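Local coordinates for protein necrotic enteritis toxin B (Clostridium perfringens, PDB 4I0N) that forms pores in target cell membranes as a toxin with the alpha-hemolysin fold, probably by assembling from soluble monomers, at residues I24-S29 with F45-H50; D52-L57 with L228-N233; M79-T84 with T214-G219; L192-R197 with N248-N253. All coordinates share one frame; numbering follows the deposited sequence.

Interactions 1 and 2 belong to the same six-stranded antiparallel sheet, with centres about 10 Å apart; strands 37-47 and 53-65 are neighbours in it, and both contacts are partly buried. Interactions 3 and 4, on the opposite side of the chain's centre, have centres about 14 Å apart, touch, and share the second large sheet through neighbouring strands 76-92 and 236-255. Their chemistry differs accordingly. The first pair consists of strand pairings held by backbone hydrogen bonds, to which interaction 2 adds lysine ammonium bonds at a more exposed end. The second pair is buried apolar packing, in which a short helix (interaction 3) or an irregular loop (interaction 4) is laid against strands through aliphatic and aromatic side chains.

Interaction 1: residues I24-S29 with F45-H50; sequences IKYTSS and FIEDPH
The beta hairpin of strands 21-34 and 37-47, part of the six-stranded antiparallel sheet of this hemolysin-like fold, pairs I24 with E47, K25 with I46 and Y26 with F45. The short strands 24-29 and 45-47 run at 157° to each other. I24 and E47 form a hydrogen-bonded pair: E47 N donates to I24 O at 2.9 Å, nearly along the C=O axis, and I24 N returns a bond to E47 O at 3.1 Å. Y26 and F45 repeat the pattern, with F45 N reaching Y26 O at 2.8 Å. Between them K25 and I46 are a non-hydrogen-bonded pair, and K25 CA approaches F45 O at 3.2 Å in a CA-H...O contact.

Side chains of I24, Y26, F45 and E47 share one face of the sheet. Y26 CB and F45 CB lie 4.3 Å apart. The edge of the F45 ring faces Y26 O. H283 joins them there, stacked on the Y26 ring, edge-to-face with F45 and hydrogen-bonded to E47 OE2. E47 CG, the atom that meets Y26, is anti to the carbonyl carbon (chi1 -64°). The E47 carboxylate plane stands 72° from the Y26 ring. Across that face the two side chains cross at about a right angle, where Y26 CE2 touches E47 CG at 3.7 Å.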
loop_
_atom_site.group_PDB
_atom_site.type_symbol
_atom_site.label_atom_id
_atom_site.label_comp_id
_atom_site.label_asym_id
_atom_site.label_seq_id
_atom_site.Cartn_x
_atom_site.Cartn_y
_atom_site.Cartn_z
ATOM N N ILE A 24 -12.338 -26.259 9.683
ATOM C CA ILE A 24 -11.655 -25.764 10.878
ATOM C C ILE A 24 -10.772 -24.603 10.444
ATOM O O ILE A 24 -10.062 -24.714 9.446
ATOM C CB ILE A 24 -10.757 -26.853 11.510
ATOM C CG1 ILE A 24 -11.569 -28.129 11.786
ATOM C CG2 ILE A 24 -10.089 -26.316 12.800
ATOM C CD1 ILE A 24 -10.708 -29.376 12.057
ATOM N N LYS A 25 -10.823 -23.505 11.188
ATOM C CA LYS A 25 -9.958 -22.375 10.908
ATOM C C LYS A 25 -8.968 -22.122 12.047
ATOM O O LYS A 25 -9.254 -22.414 13.207
ATOM C CB LYS A 25 -10.766 -21.104 10.598
ATOM C CG LYS A 25 -11.516 -20.520 11.775
ATOM C CD LYS A 25 -11.988 -19.083 11.503
ATOM C CE LYS A 25 -12.996 -18.662 12.579
ATOM N NZ LYS A 25 -13.502 -17.254 12.450
ATOM N N TYR A 26 -7.826 -21.544 11.686
ATOM C CA TYR A 26 -6.743 -21.221 12.624
ATOM C C TYR A 26 -6.265 -19.832 12.268
ATOM O O TYR A 26 -6.171 -19.512 11.083
ATOM C CB TYR A 26 -5.550 -22.164 12.430
ATOM C CG TYR A 26 -5.883 -23.610 12.624
ATOM C CD1 TYR A 26 -5.692 -24.225 13.860
ATOM C CD2 TYR A 26 -6.417 -24.365 11.578
ATOM C CE1 TYR A 26 -6.006 -25.577 14.041
ATOM C CE2 TYR A 26 -6.743 -25.712 11.759
ATOM C CZ TYR A 26 -6.529 -26.297 12.991
ATOM O OH TYR A 26 -6.833 -27.620 13.180
ATOM N N THR A 27 -5.918 -19.028 13.268
ATOM C CA THR A 27 -5.416 -17.683 12.994
ATOM C C THR A 27 -4.011 -17.468 13.531
ATOM O O THR A 27 -3.597 -18.093 14.515
ATOM C CB THR A 27 -6.343 -16.587 13.561
ATOM O OG1 THR A 27 -6.544 -16.807 14.959
ATOM C CG2 THR A 27 -7.685 -16.601 12.849
ATOM N N SER A 28 -3.264 -16.598 12.857
ATOM C CA SER A 28 -1.922 -16.231 13.310
ATOM C C SER A 28 -1.606 -14.860 12.783
ATOM O O SER A 28 -2.235 -14.397 11.831
ATOM C CB SER A 28 -0.884 -17.267 12.842
ATOM O OG SER A 28 0.373 -16.988 13.428
ATOM N N SER A 29 -0.661 -14.181 13.414
ATOM C CA SER A 29 -0.209 -12.888 12.908
ATOM C C SER A 29 1.220 -12.657 13.356
ATOM O O SER A 29 1.634 -13.152 14.430
ATOM C CB SER A 29 -1.105 -11.758 13.456
ATOM O OG SER A 29 -0.705 -10.473 12.965
ATOM N N PHE A 45 -5.966 -19.620 8.339
ATOM C CA PHE A 45 -5.756 -20.883 7.622
ATOM C C PHE A 45 -7.013 -21.695 7.735
ATOM O O PHE A 45 -7.599 -21.776 8.831
ATOM C CB PHE A 45 -4.621 -21.698 8.276
ATOM C CG PHE A 45 -3.247 -21.060 8.183
ATOM C CD1 PHE A 45 -2.360 -21.422 7.169
ATOM C CD2 PHE A 45 -2.829 -20.131 9.143
ATOM C CE1 PHE A 45 -1.090 -20.846 7.096
ATOM C CE2 PHE A 45 -1.545 -19.559 9.078
ATOM C CZ PHE A 45 -0.683 -19.921 8.056
ATOM N N ILE A 46 -7.419 -22.326 6.637
ATOM C CA ILE A 46 -8.594 -23.191 6.670
ATOM C C ILE A 46 -8.154 -24.600 6.325
ATOM O O ILE A 46 -7.443 -24.807 5.342
ATOM C CB ILE A 46 -9.711 -22.744 5.677
ATOM C CG1 ILE A 46 -10.147 -21.297 5.935
ATOM C CG2 ILE A 46 -10.926 -23.654 5.775
ATOM C CD1 ILE A 46 -9.672 -20.358 4.874
ATOM N N GLU A 47 -8.550 -25.547 7.167
ATOM C CA GLU A 47 -8.381 -26.966 6.894
ATOM C C GLU A 47 -9.799 -27.443 6.630
ATOM O O GLU A 47 -10.592 -27.631 7.571
ATOM C CB GLU A 47 -7.769 -27.710 8.091
ATOM C CG GLU A 47 -6.352 -27.273 8.453
ATOM C CD GLU A 47 -5.301 -27.661 7.409
ATOM O OE1 GLU A 47 -5.587 -28.494 6.512
ATOM O OE2 GLU A 47 -4.172 -27.150 7.519
ATOM N N ASP A 48 -10.095 -27.608 5.342
ATOM C CA ASP A 48 -11.433 -27.878 4.840
ATOM C C ASP A 48 -11.488 -29.300 4.270
ATOM O O ASP A 48 -10.857 -29.579 3.248
ATOM C CB ASP A 48 -11.760 -26.831 3.760
ATOM C CG ASP A 48 -13.204 -26.881 3.282
ATOM O OD1 ASP A 48 -13.958 -27.793 3.667
ATOM O OD2 ASP A 48 -13.593 -25.963 2.502
ATOM N N PRO A 49 -12.241 -30.209 4.931
ATOM C CA PRO A 49 -12.445 -31.592 4.441
ATOM C C PRO A 49 -13.251 -31.663 3.145
ATOM O O PRO A 49 -13.371 -32.745 2.553
ATOM C CB PRO A 49 -13.254 -32.268 5.566
ATOM C CG PRO A 49 -13.315 -31.285 6.705
ATOM C CD PRO A 49 -13.024 -29.923 6.141
ATOM N N HIS A 50 -13.817 -30.526 2.737
ATOM C CA HIS A 50 -14.686 -30.435 1.557
ATOM C C HIS A 50 -13.994 -29.765 0.364
ATOM O O HIS A 50 -14.599 -29.573 -0.683
ATOM C CB HIS A 50 -15.961 -29.680 1.942
ATOM C CG HIS A 50 -16.628 -30.249 3.158
ATOM N ND1 HIS A 50 -17.324 -31.438 3.133
ATOM C CD2 HIS A 50 -16.650 -29.829 4.448
ATOM C CE1 HIS A 50 -17.772 -31.714 4.346
ATOM N NE2 HIS A 50 -17.372 -30.757 5.163
#

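Interaction 2: residues D52-L57 with L228-N233; sequences DKKTAL and LTAPKN
The strand segments within 52-57 and 228-233 run antiparallel at 151°, their axes approaching to 4.5 Å, with K54 facing A230, T55 facing T229 and A56 facing L228. K54 and A230 exchange two backbone hydrogen bonds; the one from K54 N to A230 O is 2.8 Å long and almost straight. A56 and L228 do the same, L228 N donating to A56 O at 2.8 Å. Between these pairs T55 CA makes a CA-H...O contact of 3.1 Å with L228 O.

Lysines dominate the end of the contact. The K54 chain turns at CE (chi3 -89°) and lays CE against P231 O, then brings NZ to K232 O at 2.9 Å, the ammonium standing above the carbonyl plane. K54 NZ is shared with A234 O, its stronger partner. In return K232 bends at CD (chi2 -66°) and runs back beside the backbone of 52-53; its NZ bonds most strongly to D48 O and also to K53 O, 3.0 Å away, standing above the plane of the K53 carbonyl. K232 CG touches D52 O, and one water donates to D52 O at 2.8 Å and accepts from K232 N.

This pairing occupies the interior of the six-stranded sheet: strand 37-47 flanks strand 53-65, with I46 bonded to T55, and strand 99-104 flanks strand 219-231, where I100 packs on L228.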
loop_
_atom_site.group_PDB
_atom_site.type_symbol
_atom_site.label_atom_id
_atom_site.label_comp_id
_atom_site.label_asym_id
_atom_site.label_seq_id
_atom_site.Cartn_x
_atom_site.Cartn_y
_atom_site.Cartn_z
ATOM N N ASP A 52 -10.277 -29.840 -2.123
ATOM C CA ASP A 52 -9.098 -30.658 -2.426
ATOM C C ASP A 52 -7.755 -29.911 -2.330
ATOM O O ASP A 52 -6.694 -30.511 -2.523
ATOM C CB ASP A 52 -9.247 -31.446 -3.744
ATOM C CG ASP A 52 -9.612 -30.565 -4.921
ATOM O OD1 ASP A 52 -9.136 -29.422 -4.976
ATOM O OD2 ASP A 52 -10.389 -31.030 -5.795
ATOM N N LYS A 53 -7.810 -28.622 -1.983
ATOM C CA LYS A 53 -6.610 -27.850 -1.655
ATOM C C LYS A 53 -6.726 -27.234 -0.248
ATOM O O LYS A 53 -7.751 -27.419 0.435
ATOM C CB LYS A 53 -6.352 -26.769 -2.714
ATOM C CG LYS A 53 -6.079 -27.337 -4.126
ATOM C CD LYS A 53 -5.699 -26.255 -5.138
ATOM C CE LYS A 53 -4.216 -25.898 -5.076
ATOM N NZ LYS A 53 -3.287 -26.978 -5.543
ATOM N N LYS A 54 -5.673 -26.529 0.182
ATOM C CA LYS A 54 -5.667 -25.779 1.452
ATOM C C LYS A 54 -5.660 -24.321 1.090
ATOM O O LYS A 54 -5.047 -23.958 0.099
ATOM C CB LYS A 54 -4.343 -25.958 2.211
ATOM C CG LYS A 54 -4.088 -27.258 2.820
ATOM C CD LYS A 54 -3.042 -27.093 3.861
ATOM C CE LYS A 54 -1.651 -27.256 3.347
ATOM N NZ LYS A 54 -0.909 -28.027 4.393
ATOM N N THR A 55 -6.271 -23.487 1.929
ATOM C CA THR A 55 -6.333 -22.048 1.682
ATOM C C THR A 55 -5.982 -21.244 2.928
ATOM O O THR A 55 -6.325 -21.625 4.043
ATOM C CB THR A 55 -7.755 -21.636 1.211
ATOM O OG1 THR A 55 -8.104 -22.399 0.047
ATOM C CG2 THR A 55 -7.830 -20.117 0.905
ATOM N N ALA A 56 -5.277 -20.137 2.738
ATOM C CA ALA A 56 -5.108 -19.175 3.817
ATOM C C ALA A 56 -5.552 -17.815 3.291
ATOM O O ALA A 56 -5.154 -17.428 2.207
ATOM C CB ALA A 56 -3.670 -19.118 4.257
ATOM N N LEU A 57 -6.368 -17.102 4.053
ATOM C CA LEU A 57 -6.685 -15.711 3.741
ATOM C C LEU A 57 -5.663 -14.879 4.516
ATOM O O LEU A 57 -5.482 -15.082 5.718
ATOM C CB LEU A 57 -8.101 -15.353 4.213
ATOM C CG LEU A 57 -9.297 -16.033 3.528
ATOM C CD1 LEU A 57 -10.583 -15.390 3.997
ATOM C CD2 LEU A 57 -9.215 -15.932 2.013
ATOM N N LEU A 228 -4.321 -17.388 -0.491
ATOM C CA LEU A 228 -3.318 -18.325 -1.000
ATOM C C LEU A 228 -3.894 -19.701 -1.013
ATOM O O LEU A 228 -4.565 -20.116 -0.044
ATOM C CB LEU A 228 -2.090 -18.398 -0.085
ATOM C CG LEU A 228 -1.038 -17.316 -0.066
ATOM C CD1 LEU A 228 0.028 -17.680 0.980
ATOM C CD2 LEU A 228 -0.399 -17.213 -1.445
ATOM N N THR A 229 -3.635 -20.417 -2.099
ATOM C CA THR A 229 -4.023 -21.806 -2.206
ATOM C C THR A 229 -2.771 -22.693 -2.288
ATOM O O THR A 229 -1.812 -22.351 -2.991
ATOM C CB THR A 229 -4.985 -22.006 -3.389
ATOM O OG1 THR A 229 -4.460 -21.357 -4.556
ATOM C CG2 THR A 229 -6.335 -21.362 -3.061
ATOM N N ALA A 230 -2.796 -23.806 -1.561
ATOM C CA ALA A 230 -1.684 -24.742 -1.475
ATOM C C ALA A 230 -2.188 -26.172 -1.674
ATOM O O ALA A 230 -3.328 -26.478 -1.321
ATOM C CB ALA A 230 -1.036 -24.618 -0.099
ATOM N N PRO A 231 -1.326 -27.067 -2.205
ATOM C CA PRO A 231 -1.635 -28.493 -2.146
ATOM C C PRO A 231 -1.811 -28.905 -0.683
ATOM O O PRO A 231 -1.238 -28.263 0.198
ATOM C CB PRO A 231 -0.392 -29.146 -2.755
ATOM C CG PRO A 231 0.248 -28.051 -3.581
ATOM C CD PRO A 231 -0.000 -26.808 -2.797
ATOM N N LYS A 232 -2.610 -29.940 -0.425
ATOM C CA LYS A 232 -2.853 -30.414 0.946
ATOM C C LYS A 232 -1.576 -30.728 1.734
ATOM O O LYS A 232 -1.516 -30.488 2.953
ATOM C CB LYS A 232 -3.740 -31.665 0.956
ATOM C CG LYS A 232 -5.186 -31.474 0.538
ATOM C CD LYS A 232 -5.947 -30.606 1.517
ATOM C CE LYS A 232 -7.442 -30.812 1.385
ATOM N NZ LYS A 232 -8.169 -29.778 2.174
ATOM N N ASN A 233 -0.560 -31.264 1.064
ATOM C CA ASN A 233 0.670 -31.634 1.780
ATOM C C ASN A 233 1.683 -30.504 2.030
ATOM O O ASN A 233 2.760 -30.761 2.576
ATOM C CB ASN A 233 1.364 -32.835 1.117
ATOM C CG ASN A 233 2.039 -32.493 -0.203
ATOM O OD1 ASN A 233 1.865 -31.407 -0.767
ATOM N ND2 ASN A 233 2.831 -33.445 -0.713
HETATM O O HOH W 1 -3.943 -30.925 -2.888
#

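Interaction 3: residues M79-T84 with T214-G219; sequences MKWPET and TLISGG
P82 and I216 are the nearest residues of the two backbones, 6.2 Å between their CA atoms, where the segment 79-84 of strand 76-92 passes the single-turn helix 214-217. I216 carries the contact with both of its branches. Its CG2 meets M79 CE at 3.9 Å, the two side chains crossing at about a right angle; M79 CG is anti to the backbone N (chi1 173°) and the chain runs on extended to CE. The same I216 CG2 lies 4.2 Å from W81 CB. On the other branch I216 CD1 lies 4.0 Å from W81 CE3 and approaches the indole obliquely, the two side chains lying side by side and pointing the same way. P82 closes the other end: its CG packs on L215 O at 3.4 Å, and its CD faces I216 CG1 at 4.3 Å.

Past P82 the strand, part of the second large antiparallel sheet, turns a corner in a classic beta bulge, E83 and T84 both facing F246 of strand 236-255. The indole of W81 is held by a hydrogen bond from NE1 to N263 OD1 and by edge-to-face stacks with F193 and F172. On the helical side T214 O takes two donors, G218 N at 2.8 Å and G219 N. F154 and F172 also pack against I216, and L215 O accepts a hydrogen bond from Y85 OH.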
loop_
_atom_site.group_PDB
_atom_site.type_symbol
_atom_site.label_atom_id
_atom_site.label_comp_id
_atom_site.label_asym_id
_atom_site.label_seq_id
_atom_site.Cartn_x
_atom_site.Cartn_y
_atom_site.Cartn_z
ATOM N N MET A 79 10.409 21.229 -1.726
ATOM C CA MET A 79 9.580 20.313 -0.955
ATOM C C MET A 79 9.661 18.933 -1.585
ATOM O O MET A 79 9.217 18.738 -2.723
ATOM C CB MET A 79 8.129 20.810 -0.952
ATOM C CG MET A 79 7.129 19.813 -0.310
ATOM S SD MET A 79 5.478 20.543 -0.347
ATOM C CE MET A 79 4.428 19.097 -0.227
ATOM N N LYS A 80 10.251 17.981 -0.856
ATOM C CA LYS A 80 10.234 16.594 -1.275
ATOM C C LYS A 80 8.954 15.941 -0.755
ATOM O O LYS A 80 8.637 16.058 0.435
ATOM C CB LYS A 80 11.471 15.852 -0.749
ATOM C CG LYS A 80 11.546 14.419 -1.278
ATOM C CD LYS A 80 12.762 13.681 -0.783
ATOM C CE LYS A 80 12.672 13.310 0.709
ATOM N NZ LYS A 80 11.662 12.230 0.973
ATOM N N TRP A 81 8.249 15.204 -1.615
ATOM C CA TRP A 81 6.929 14.686 -1.255
ATOM C C TRP A 81 6.699 13.352 -1.980
ATOM O O TRP A 81 7.354 13.095 -2.992
ATOM C CB TRP A 81 5.842 15.728 -1.591
ATOM C CG TRP A 81 5.724 16.031 -3.054
ATOM C CD1 TRP A 81 6.548 16.825 -3.810
ATOM C CD2 TRP A 81 4.739 15.509 -3.941
ATOM N NE1 TRP A 81 6.110 16.844 -5.123
ATOM C CE2 TRP A 81 5.018 16.023 -5.232
ATOM C CE3 TRP A 81 3.647 14.638 -3.772
ATOM C CZ2 TRP A 81 4.238 15.711 -6.356
ATOM C CZ3 TRP A 81 2.857 14.333 -4.878
ATOM C CH2 TRP A 81 3.159 14.878 -6.163
ATOM N N PRO A 82 5.826 12.484 -1.428
ATOM C CA PRO A 82 5.636 11.161 -2.027
ATOM C C PRO A 82 4.585 11.185 -3.133
ATOM O O PRO A 82 3.407 11.501 -2.887
ATOM C CB PRO A 82 5.171 10.312 -0.841
ATOM C CG PRO A 82 4.403 11.265 0.000
ATOM C CD PRO A 82 5.177 12.587 -0.107
ATOM N N GLU A 83 5.018 10.879 -4.352
ATOM C CA GLU A 83 4.111 10.928 -5.485
ATOM C C GLU A 83 3.438 9.579 -5.700
ATOM O O GLU A 83 2.286 9.538 -6.142
ATOM C CB GLU A 83 4.829 11.439 -6.745
ATOM C CG GLU A 83 3.890 11.688 -7.954
ATOM C CD GLU A 83 3.601 10.431 -8.764
ATOM O OE1 GLU A 83 4.334 9.420 -8.609
ATOM O OE2 GLU A 83 2.626 10.455 -9.556
ATOM N N THR A 84 4.146 8.487 -5.389
ATOM C CA THR A 84 3.590 7.124 -5.510
ATOM C C THR A 84 4.070 6.237 -4.364
ATOM O O THR A 84 5.282 6.160 -4.086
ATOM C CB THR A 84 3.939 6.420 -6.888
ATOM O OG1 THR A 84 3.322 7.135 -7.977
ATOM C CG2 THR A 84 3.417 4.960 -6.899
ATOM N N THR A 214 -3.228 13.717 4.082
ATOM C CA THR A 214 -2.482 12.982 5.116
ATOM C C THR A 214 -1.439 12.017 4.531
ATOM O O THR A 214 -0.460 11.704 5.191
ATOM C CB THR A 214 -3.418 12.216 6.083
ATOM O OG1 THR A 214 -4.202 11.266 5.351
ATOM C CG2 THR A 214 -4.323 13.171 6.789
ATOM N N LEU A 215 -1.628 11.566 3.285
ATOM C CA LEU A 215 -0.621 10.722 2.613
ATOM C C LEU A 215 0.659 11.504 2.280
ATOM O O LEU A 215 1.733 10.923 2.079
ATOM C CB LEU A 215 -1.205 10.090 1.338
ATOM C CG LEU A 215 -1.883 8.729 1.545
ATOM C CD1 LEU A 215 -3.129 8.786 2.465
ATOM C CD2 LEU A 215 -2.280 8.145 0.160
ATOM N N ILE A 216 0.543 12.821 2.254
ATOM C CA ILE A 216 1.726 13.683 2.045
ATOM C C ILE A 216 2.293 14.190 3.380
ATOM O O ILE A 216 3.512 14.160 3.615
ATOM C CB ILE A 216 1.404 14.826 1.061
ATOM C CG1 ILE A 216 1.156 14.213 -0.329
ATOM C CG2 ILE A 216 2.544 15.867 1.000
ATOM C CD1 ILE A 216 0.520 15.179 -1.343
ATOM N N SER A 217 1.423 14.663 4.257
ATOM C CA SER A 217 1.899 15.194 5.539
ATOM C C SER A 217 2.387 14.094 6.484
ATOM O O SER A 217 3.315 14.305 7.256
ATOM C CB SER A 217 0.809 16.026 6.202
ATOM O OG SER A 217 -0.313 15.208 6.489
ATOM N N GLY A 218 1.797 12.911 6.405
ATOM C CA GLY A 218 2.097 11.857 7.372
ATOM C C GLY A 218 2.637 10.580 6.750
ATOM O O GLY A 218 3.723 10.129 7.097
ATOM N N GLY A 219 1.865 9.992 5.846
ATOM C CA GLY A 219 2.244 8.705 5.249
ATOM C C GLY A 219 1.017 7.898 4.886
ATOM O O GLY A 219 -0.130 8.374 5.036
#

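Interaction 4: residues L192-R197 with N248-N253; sequences LFMKSR and NDYILN
Y250, its CG anti to the backbone N (chi1 180°), meets L192, F193 and M194 with most of its ring. L192 CB sits over a face of the phenol, 4.2 Å from the ring centroid, in a CH-pi contact. The backbone N of F193 lies over the same face, 3.4 Å from Y250 CE2. The ring of F193 then completes a T-shaped stack: its edge is turned toward the face of Y250, the planes are 89° apart and the centroids 5.6 Å apart. L192 also packs on F193 itself, its CG 3.5 Å above that ring's plane and offset toward the rim.

At the hydroxyl end M194 CB touches Y250 OH at 3.3 Å, and the two side chains cross at about a right angle. The bend of M194 at its thioether (chi3 -71°) carries CE to L252 CD2, 3.8 Å away. Y250 and L252 are two apart on strand 236-255, and both turn toward the irregular loop 192-197, which is thereby packed against the second large antiparallel sheet.

Further out, Y250 OH is hydrogen-bonded to N190 O, just ahead of the loop segment, and N190 OD1 receives L192 N. A backbone bond joins F193 to T207. L212 packs against F193, while W259, on strand 258-279, touches both M194 and L252.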
loop_
_atom_site.group_PDB
_atom_site.type_symbol
_atom_site.label_atom_id
_atom_site.label_comp_id
_atom_site.label_asym_id
_atom_site.label_seq_id
_atom_site.Cartn_x
_atom_site.Cartn_y
_atom_site.Cartn_z
ATOM N N LEU A 192 1.317 23.564 -7.853
ATOM C CA LEU A 192 1.004 22.406 -6.989
ATOM C C LEU A 192 0.923 22.674 -5.474
ATOM O O LEU A 192 -0.150 22.529 -4.878
ATOM C CB LEU A 192 1.990 21.268 -7.289
ATOM C CG LEU A 192 1.702 19.841 -6.828
ATOM C CD1 LEU A 192 0.369 19.366 -7.338
ATOM C CD2 LEU A 192 2.832 18.925 -7.307
ATOM N N PHE A 193 2.040 23.046 -4.846
ATOM C CA PHE A 193 2.030 23.293 -3.398
ATOM C C PHE A 193 2.495 24.693 -3.058
ATOM O O PHE A 193 3.036 24.932 -1.979
ATOM C CB PHE A 193 2.882 22.261 -2.631
ATOM C CG PHE A 193 2.547 20.817 -2.955
ATOM C CD1 PHE A 193 1.298 20.285 -2.639
ATOM C CD2 PHE A 193 3.510 19.987 -3.537
ATOM C CE1 PHE A 193 1.002 18.950 -2.916
ATOM C CE2 PHE A 193 3.223 18.657 -3.828
ATOM C CZ PHE A 193 1.959 18.138 -3.516
ATOM N N MET A 194 2.247 25.621 -3.970
ATOM C CA MET A 194 2.637 27.026 -3.791
ATOM C C MET A 194 1.639 27.755 -2.892
ATOM O O MET A 194 0.455 27.882 -3.240
ATOM C CB MET A 194 2.741 27.697 -5.165
ATOM C CG MET A 194 3.200 29.167 -5.131
ATOM S SD MET A 194 3.032 29.998 -6.727
ATOM C CE MET A 194 4.338 29.198 -7.679
ATOM N N LYS A 195 2.101 28.222 -1.738
ATOM C CA LYS A 195 1.218 28.913 -0.776
ATOM C C LYS A 195 0.803 30.298 -1.278
ATOM O O LYS A 195 -0.384 30.658 -1.222
ATOM C CB LYS A 195 1.894 28.989 0.599
ATOM C CG LYS A 195 1.042 29.518 1.742
ATOM C CD LYS A 195 1.811 29.354 3.047
ATOM C CE LYS A 195 1.037 29.905 4.234
ATOM N NZ LYS A 195 1.682 29.491 5.522
ATOM N N SER A 196 1.769 31.059 -1.798
ATOM C CA SER A 196 1.512 32.399 -2.346
ATOM C C SER A 196 2.300 32.664 -3.626
ATOM O O SER A 196 3.471 32.320 -3.723
ATOM C CB SER A 196 1.852 33.489 -1.313
ATOM O OG SER A 196 1.655 34.781 -1.856
ATOM N N ARG A 197 1.653 33.303 -4.603
ATOM C CA ARG A 197 2.338 33.734 -5.822
ATOM C C ARG A 197 3.295 34.897 -5.559
ATOM O O ARG A 197 4.305 35.052 -6.250
ATOM C CB ARG A 197 1.323 34.159 -6.874
ATOM C CG ARG A 197 0.525 33.014 -7.450
ATOM C CD ARG A 197 -0.633 33.596 -8.244
ATOM N NE ARG A 197 -1.316 32.582 -9.029
ATOM C CZ ARG A 197 -2.333 32.843 -9.843
ATOM N NH1 ARG A 197 -2.778 34.095 -9.961
ATOM N NH2 ARG A 197 -2.900 31.863 -10.531
ATOM N N ASN A 248 8.905 12.974 -5.296
ATOM C CA ASN A 248 9.108 14.066 -6.237
ATOM C C ASN A 248 9.658 15.284 -5.490
ATOM O O ASN A 248 9.509 15.386 -4.265
ATOM C CB ASN A 248 7.773 14.467 -6.905
ATOM C CG ASN A 248 7.342 13.524 -8.054
ATOM O OD1 ASN A 248 6.427 13.879 -8.795
ATOM N ND2 ASN A 248 7.957 12.330 -8.174
ATOM N N ASP A 249 10.293 16.186 -6.233
ATOM C CA ASP A 249 10.785 17.437 -5.683
ATOM C C ASP A 249 9.950 18.557 -6.258
ATOM O O ASP A 249 9.979 18.800 -7.477
ATOM C CB ASP A 249 12.237 17.684 -6.111
ATOM C CG ASP A 249 13.248 16.728 -5.467
ATOM O OD1 ASP A 249 12.943 16.016 -4.480
ATOM O OD2 ASP A 249 14.412 16.735 -5.955
ATOM N N TYR A 250 9.228 19.251 -5.386
ATOM C CA TYR A 250 8.498 20.452 -5.797
ATOM C C TYR A 250 9.299 21.706 -5.420
ATOM O O TYR A 250 9.575 21.968 -4.234
ATOM C CB TYR A 250 7.099 20.474 -5.188
ATOM C CG TYR A 250 6.332 21.722 -5.611
ATOM C CD1 TYR A 250 5.960 21.921 -6.939
ATOM C CD2 TYR A 250 6.026 22.724 -4.682
ATOM C CE1 TYR A 250 5.286 23.099 -7.334
ATOM C CE2 TYR A 250 5.350 23.879 -5.065
ATOM C CZ TYR A 250 4.995 24.066 -6.385
ATOM O OH TYR A 250 4.313 25.211 -6.738
ATOM N N ILE A 251 9.723 22.442 -6.446
ATOM C CA ILE A 251 10.743 23.482 -6.294
ATOM C C ILE A 251 10.143 24.853 -6.612
ATOM O O ILE A 251 9.434 25.014 -7.614
ATOM C CB ILE A 251 11.941 23.211 -7.243
ATOM C CG1 ILE A 251 12.633 21.896 -6.872
ATOM C CG2 ILE A 251 12.951 24.361 -7.205
ATOM C CD1 ILE A 251 13.380 21.229 -8.063
ATOM N N LEU A 252 10.439 25.827 -5.750
ATOM C CA LEU A 252 10.019 27.215 -5.943
ATOM C C LEU A 252 11.241 28.085 -6.187
ATOM O O LEU A 252 12.234 27.987 -5.455
ATOM C CB LEU A 252 9.303 27.755 -4.700
ATOM C CG LEU A 252 7.938 27.145 -4.371
ATOM C CD1 LEU A 252 7.444 27.636 -3.007
ATOM C CD2 LEU A 252 6.931 27.403 -5.489
ATOM N N ASN A 253 11.165 28.895 -7.238
ATOM C CA ASN A 253 12.177 29.913 -7.543
ATOM C C ASN A 253 11.521 31.286 -7.665
ATOM O O ASN A 253 10.532 31.465 -8.389
ATOM C CB ASN A 253 12.906 29.598 -8.859
ATOM C CG ASN A 253 13.814 28.392 -8.768
ATOM O OD1 ASN A 253 14.928 28.481 -8.261
ATOM N ND2 ASN A 253 13.359 27.262 -9.298
#